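Side-chain contact in auracyanin A (Chloroflexus aurantiacus, PDB 2AAN), which binds a single copper ion in a cupredoxin fold and probably serves as a soluble electron acceptor for the membrane-bound alternative complex III: residues Ile94-Pro99 with Val107-Thr112. Numbering follows the deposited sequence.
Sequences IIAESP and VEVTFT
Val-109 pushes its forked side chain up against the backbone between Ala-96 and Ser-98, one prong to each. Val-109 CG1, set between its own backbone N and carbonyl carbon (chi1 43°), rests 3.7 Å from Ser-98 CA, while Val-109 CG2 reaches back to Ala-96 CB at 4.1 Å. Glu-97 O lies over the third side of the branch point, 3.7 Å from Val-109 CB and beside the CG2 methyl. One step along, the methyl of Ala-96 drops into the angle where the Phe-111 ring leaves its backbone: its CB is 3.8 Å from both CB and CG of Phe-111 and meets the ring obliquely. Here the two sheets of the cupredoxin sandwich come together along their margins, strand 94-97 pairing with strand 61-63 and strand 106-112 with strand 44-50, so that side chains rather than backbone bonds join them. Ile-95 and Ala-96 both pair with Leu-62 in a classic beta bulge. Past the strand end, the Pro-99 ring and the Val-107 side chain run alongside each other, pointing opposite ways; the proline's CD sits just 3.2 Å from Glu-108 O, and Val-107 CG2 comes obliquely to Pro-99 O at 3.5 Å, from the side of the carbonyl plane opposite Ser-98 OG. Between the two valines Ser-98 presents its CB, touching Val-109 CG1 and Val-107 CG2. Ser-98 OG turns back to donate to Pro-99 O (2.8 Å), arriving 36° above the carbonyl plane, and also bonds Trp-60 N. Without the hydroxyl, as with an alanine here, Trp-60 N would probably lose this acceptor and the Pro-99 carbonyl its hydroxyl donor. The Ser-98 side chain lies about 7 Å from that of the copper ligand His-58.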
ATOM      1  N   ILE A  94       7.402  -1.711   7.883  1.00 13.45           N
ATOM      2  CA  ILE A  94       7.029  -1.582   6.503  1.00  9.91           C
ATOM      3  C   ILE A  94       7.678  -2.749   5.781  1.00 12.23           C
ATOM      4  O   ILE A  94       8.922  -2.917   5.792  1.00 13.91           O
ATOM      5  CB  ILE A  94       7.427  -0.196   5.940  1.00 10.84           C
ATOM      6  CG1 ILE A  94       6.597   0.890   6.649  1.00 12.86           C
ATOM      7  CG2 ILE A  94       7.246  -0.100   4.453  1.00 16.24           C
ATOM      8  CD1 ILE A  94       7.153   2.302   6.488  1.00 21.26           C
ATOM      9  N   ILE A  95       6.840  -3.553   5.133  1.00 11.26           N
ATOM     10  CA  ILE A  95       7.295  -4.718   4.389  1.00 11.74           C
ATOM     11  C   ILE A  95       7.622  -4.360   2.953  1.00 16.15           C
ATOM     12  O   ILE A  95       8.621  -4.847   2.377  1.00 15.60           O
ATOM     13  CB  ILE A  95       6.251  -5.842   4.432  1.00 12.65           C
ATOM     14  CG1 ILE A  95       6.064  -6.309   5.887  1.00 16.89           C
ATOM     15  CG2 ILE A  95       6.707  -6.997   3.578  1.00 21.36           C
ATOM     16  CD1 ILE A  95       4.886  -7.198   6.111  1.00 21.10           C
ATOM     17  N   ALA A  96       6.761  -3.552   2.350  1.00 11.83           N
ATOM     18  CA  ALA A  96       6.969  -3.130   0.970  1.00 14.43           C
ATOM     19  C   ALA A  96       6.274  -1.797   0.739  1.00 17.80           C
ATOM     20  O   ALA A  96       5.274  -1.502   1.418  1.00 16.10           O
ATOM     21  CB  ALA A  96       6.443  -4.204   0.023  1.00 16.40           C
ATOM     22  N   GLU A  97       6.845  -0.986  -0.169  1.00 17.63           N
ATOM     23  CA  GLU A  97       6.298   0.317  -0.518  1.00 12.39           C
ATOM     24  C   GLU A  97       6.218   0.503  -2.012  1.00 15.59           C
ATOM     25  O   GLU A  97       7.242   0.449  -2.703  1.00 16.18           O
ATOM     26  CB  GLU A  97       7.175   1.482  -0.028  1.00 20.01           C
ATOM     27  CG  GLU A  97       7.600   1.523   1.371  1.00 18.74           C
ATOM     28  CD  GLU A  97       8.723   2.566   1.589  1.00 19.24           C
ATOM     29  OE1 GLU A  97       9.043   3.349   0.667  1.00 26.27           O
ATOM     30  OE2 GLU A  97       9.279   2.607   2.689  1.00 23.48           O
ATOM     31  N   SER A  98       5.022   0.798  -2.506  1.00 13.40           N
ATOM     32  CA  SER A  98       4.907   1.283  -3.872  1.00 13.44           C
ATOM     33  C   SER A  98       5.547   2.679  -3.952  1.00 12.35           C
ATOM     34  O   SER A  98       5.554   3.440  -2.988  1.00 13.92           O
ATOM     35  CB  SER A  98       3.463   1.332  -4.359  1.00 20.54           C
ATOM     36  OG  SER A  98       2.837   2.494  -3.889  1.00 16.16           O
ATOM     37  N   PRO A  99       6.092   3.018  -5.117  1.00 19.94           N
ATOM     38  CA  PRO A  99       6.373   4.408  -5.359  1.00 17.12           C
ATOM     39  C   PRO A  99       5.069   5.204  -5.215  1.00 21.59           C
ATOM     40  O   PRO A  99       3.981   4.631  -5.277  1.00 19.91           O
ATOM     41  CB  PRO A  99       6.835   4.400  -6.821  1.00 17.69           C
ATOM     42  CG  PRO A  99       7.330   3.063  -7.047  1.00 20.31           C
ATOM     43  CD  PRO A  99       6.435   2.186  -6.269  1.00 16.26           C
ATOM     44  N   VAL A 107       2.233   2.480 -10.982  1.00 14.07           N
ATOM     45  CA  VAL A 107       3.492   2.212 -10.342  1.00 14.27           C
ATOM     46  C   VAL A 107       3.542   0.741  -9.952  1.00 19.14           C
ATOM     47  O   VAL A 107       2.529   0.049  -9.925  1.00 20.08           O
ATOM     48  CB  VAL A 107       3.708   3.102  -9.124  1.00 19.08           C
ATOM     49  CG1 VAL A 107       3.618   4.579  -9.524  1.00 18.84           C
ATOM     50  CG2 VAL A 107       2.711   2.802  -8.017  1.00 19.29           C
ATOM     51  N   GLU A 108       4.736   0.252  -9.665  1.00 15.89           N
ATOM     52  CA  GLU A 108       4.899  -1.156  -9.291  1.00 14.71           C
ATOM     53  C   GLU A 108       5.801  -1.291  -8.120  1.00 15.64           C
ATOM     54  O   GLU A 108       6.767  -0.556  -7.968  1.00 20.36           O
ATOM     55  CB  GLU A 108       5.521  -1.995 -10.424  1.00 18.14           C
ATOM     56  CG  GLU A 108       4.682  -2.056 -11.696  1.00 25.03           C
ATOM     57  CD  GLU A 108       5.205  -3.090 -12.710  1.00 33.01           C
ATOM     58  OE1 GLU A 108       4.357  -3.824 -13.283  1.00 40.83           O
ATOM     59  OE2 GLU A 108       6.449  -3.154 -12.929  1.00 34.54           O
ATOM     60  N   VAL A 109       5.507  -2.284  -7.311  1.00 14.41           N
ATOM     61  CA  VAL A 109       6.464  -2.773  -6.314  1.00 12.40           C
ATOM     62  C   VAL A 109       6.513  -4.292  -6.331  1.00 18.91           C
ATOM     63  O   VAL A 109       5.482  -4.930  -6.275  1.00 19.25           O
ATOM     64  CB  VAL A 109       6.129  -2.277  -4.886  1.00 13.13           C
ATOM     65  CG1 VAL A 109       4.659  -2.377  -4.608  1.00 18.90           C
ATOM     66  CG2 VAL A 109       6.921  -3.088  -3.852  1.00 20.16           C
ATOM     67  N   THR A 110       7.719  -4.863  -6.448  1.00 14.15           N
ATOM     68  CA  THR A 110       7.916  -6.308  -6.348  1.00 13.57           C
ATOM     69  C   THR A 110       8.488  -6.648  -4.978  1.00 20.28           C
ATOM     70  O   THR A 110       9.454  -6.009  -4.522  1.00 14.85           O
ATOM     71  CB  THR A 110       8.880  -6.816  -7.464  1.00 16.38           C
ATOM     72  OG1 THR A 110       8.362  -6.448  -8.753  1.00 17.94           O
ATOM     73  CG2 THR A 110       9.063  -8.297  -7.418  1.00 19.86           C
ATOM     74  N   PHE A 111       7.887  -7.627  -4.302  1.00 14.05           N
ATOM     75  CA  PHE A 111       8.377  -8.055  -2.989  1.00 12.16           C
ATOM     76  C   PHE A 111       8.180  -9.560  -2.817  1.00 14.61           C
ATOM     77  O   PHE A 111       7.462 -10.190  -3.565  1.00 17.70           O
ATOM     78  CB  PHE A 111       7.687  -7.284  -1.856  1.00 13.69           C
ATOM     79  CG  PHE A 111       6.203  -7.569  -1.724  1.00 13.70           C
ATOM     80  CD1 PHE A 111       5.724  -8.455  -0.766  1.00 17.27           C
ATOM     81  CD2 PHE A 111       5.280  -6.904  -2.521  1.00 16.31           C
ATOM     82  CE1 PHE A 111       4.377  -8.704  -0.628  1.00 20.58           C
ATOM     83  CE2 PHE A 111       3.922  -7.145  -2.377  1.00 17.92           C
ATOM     84  CZ  PHE A 111       3.471  -8.040  -1.444  1.00 19.60           C
ATOM     85  N   THR A 112       8.914 -10.121  -1.877  1.00 16.48           N
ATOM     86  CA  THR A 112       8.734 -11.493  -1.458  1.00 14.55           C
ATOM     87  C   THR A 112       7.667 -11.501  -0.378  1.00 20.14           C
ATOM     88  O   THR A 112       7.795 -10.816   0.637  1.00 15.20           O
ATOM     89  CB  THR A 112      10.017 -12.067  -0.863  1.00 16.11           C
ATOM     90  OG1 THR A 112      11.043 -12.095  -1.876  1.00 17.30           O
ATOM     91  CG2 THR A 112       9.778 -13.495  -0.329  1.00 19.96           C
TER